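Local coordinates for protein Blo t 1 allergen (Blomia tropicalis, PDB 5JT8) that is a mite allergen of the papain family, probably made as a proenzyme whose propeptide keeps a cysteine protease inactive until it is removed, at residues Q229-R232 with Y233-D237. Residues are numbered along the deposited sequence; the frame is centred on the assembly and turned at random.
Sequences QQLR and YHSSD. Unlike the reference sequence in segment 233-237: His234 (reference Gln).
The guanidinium of Arg232 has the backbone carbonyl of Tyr233 over one face, with CZ 3.8 Å from Tyr233 O, and the backbone N of Ser236 near its plane at an edge. His234 O approaches the same group obliquely, 3.1 Å from Arg232 NH1. Within the turn, Tyr233 CE2 lies 3.4 Å above one face of the His234 imidazole, offset toward its rim. The arginine reaches along the following residues because CG stands anti to its backbone N (chi1 167°) and the chain then runs extended to NE, which brings Arg232 CG to 3.3 Å from Tyr233 O. A water continues the link, accepting a bond from Ser236 N at 2.9 Å and a weak one from Arg232 NH1.

The backbone carrying these side chains forms a type II beta turn from Arg232 to Ser235. Its ends are tied by a short hydrogen bond of 2.6 Å from Ser235 OG to Arg232 O, the donor tilted 17° from the carbonyl plane. The serine hydroxyl also rests against Leu231 CB, 3.5 Å from Ser235 OG, so this buried polar atom has both a carbonyl partner and a hydrophobic neighbour.

Within the papain-type protease fold, the turn joins strand 227-230, antiparallel to strand 329-332, to helix 237-247. Ser236 is the N-cap of that helix, its OG accepting from Asp239 N, while Leu231 and Ser235 pack on Thr243 and Val240 of the same helix. Tyr233 meets the ring of Tyr327, with the planes at about 60°, and makes a cation-pi contact with Lys98, so that its side chain links the turn to helix 94-100 and to the residues just before strand 329-332.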
loop_
_atom_site.group_PDB
_atom_site.type_symbol
_atom_site.label_atom_id
_atom_site.label_comp_id
_atom_site.label_asym_id
_atom_site.label_seq_id
_atom_site.Cartn_x
_atom_site.Cartn_y
_atom_site.Cartn_z
ATOM N N GLN A 229 -5.202 -10.729 11.987
ATOM C CA GLN A 229 -6.052 -11.744 11.364
ATOM C C GLN A 229 -6.353 -11.371 9.930
ATOM O O GLN A 229 -6.808 -10.268 9.651
ATOM C CB GLN A 229 -7.361 -11.923 12.144
ATOM C CG GLN A 229 -8.379 -12.865 11.451
ATOM C CD GLN A 229 -7.951 -14.333 11.484
ATOM O OE1 GLN A 229 -7.681 -14.886 12.555
ATOM N NE2 GLN A 229 -7.890 -14.966 10.309
ATOM N N GLN A 230 -6.099 -12.301 9.025
ATOM C CA GLN A 230 -6.390 -12.091 7.615
ATOM C C GLN A 230 -7.766 -12.595 7.299
ATOM O O GLN A 230 -8.073 -13.745 7.608
ATOM C CB GLN A 230 -5.377 -12.805 6.750
ATOM C CG GLN A 230 -5.792 -12.967 5.305
ATOM C CD GLN A 230 -4.608 -13.334 4.427
ATOM O OE1 GLN A 230 -3.466 -13.108 4.802
ATOM N NE2 GLN A 230 -4.876 -13.911 3.265
ATOM N N LEU A 231 -8.592 -11.750 6.691
ATOM C CA LEU A 231 -9.965 -12.131 6.379
ATOM C C LEU A 231 -10.023 -13.150 5.227
ATOM O O LEU A 231 -9.052 -13.349 4.483
ATOM C CB LEU A 231 -10.816 -10.902 6.024
ATOM C CG LEU A 231 -11.059 -9.772 7.045
ATOM C CD1 LEU A 231 -12.072 -8.757 6.473
ATOM C CD2 LEU A 231 -11.549 -10.289 8.397
ATOM N N ARG A 232 -11.177 -13.799 5.119
ATOM C CA ARG A 232 -11.502 -14.723 4.035
ATOM C C ARG A 232 -11.206 -14.111 2.661
ATOM O O ARG A 232 -11.498 -12.938 2.438
ATOM C CB ARG A 232 -12.982 -15.105 4.155
ATOM C CG ARG A 232 -13.580 -15.797 2.965
ATOM C CD ARG A 232 -15.084 -15.953 3.144
ATOM N NE ARG A 232 -15.688 -16.451 1.917
ATOM C CZ ARG A 232 -16.306 -15.690 1.022
ATOM N NH1 ARG A 232 -16.441 -14.387 1.223
ATOM N NH2 ARG A 232 -16.811 -16.238 -0.071
ATOM N N TYR A 233 -10.596 -14.896 1.771
ATOM C CA TYR A 233 -10.381 -14.502 0.380
ATOM C C TYR A 233 -11.707 -14.075 -0.235
ATOM O O TYR A 233 -12.736 -14.705 0.019
ATOM C CB TYR A 233 -9.758 -15.660 -0.422
ATOM C CG TYR A 233 -9.333 -15.293 -1.841
ATOM C CD1 TYR A 233 -8.172 -14.559 -2.073
ATOM C CD2 TYR A 233 -10.090 -15.691 -2.952
ATOM C CE1 TYR A 233 -7.772 -14.222 -3.372
ATOM C CE2 TYR A 233 -9.698 -15.360 -4.249
ATOM C CZ TYR A 233 -8.540 -14.621 -4.451
ATOM O OH TYR A 233 -8.144 -14.282 -5.728
ATOM N N HIS A 234 -11.691 -12.997 -1.018
ATOM C CA HIS A 234 -12.926 -12.440 -1.584
ATOM C C HIS A 234 -13.937 -12.047 -0.505
ATOM O O HIS A 234 -15.125 -12.325 -0.647
ATOM C CB HIS A 234 -13.619 -13.429 -2.544
ATOM C CG HIS A 234 -13.055 -13.448 -3.930
ATOM N ND1 HIS A 234 -11.954 -12.709 -4.304
ATOM C CD2 HIS A 234 -13.445 -14.127 -5.036
ATOM C CE1 HIS A 234 -11.688 -12.930 -5.580
ATOM N NE2 HIS A 234 -12.577 -13.790 -6.048
ATOM N N SER A 235 -13.487 -11.424 0.572
ATOM C CA SER A 235 -14.443 -10.980 1.579
ATOM C C SER A 235 -15.430 -9.988 0.980
ATOM O O SER A 235 -15.115 -9.261 0.027
ATOM C CB SER A 235 -13.720 -10.358 2.771
ATOM O OG SER A 235 -13.266 -11.380 3.639
ATOM N N SER A 236 -16.638 -9.986 1.519
ATOM C CA SER A 236 -17.638 -9.018 1.122
ATOM C C SER A 236 -17.211 -7.619 1.559
ATOM O O SER A 236 -16.449 -7.466 2.519
ATOM C CB SER A 236 -18.981 -9.363 1.745
ATOM O OG SER A 236 -18.836 -9.348 3.145
ATOM N N ASP A 237 -17.725 -6.607 0.866
ATOM C CA ASP A 237 -17.469 -5.217 1.237
ATOM C C ASP A 237 -17.893 -4.981 2.686
ATOM O O ASP A 237 -17.204 -4.330 3.462
ATOM C CB ASP A 237 -18.238 -4.256 0.302
ATOM C CG ASP A 237 -17.642 -4.183 -1.103
ATOM O OD1 ASP A 237 -16.585 -4.815 -1.358
ATOM O OD2 ASP A 237 -18.220 -3.460 -1.955
HETATM O O HOH W 1 -17.210 -12.180 3.324
#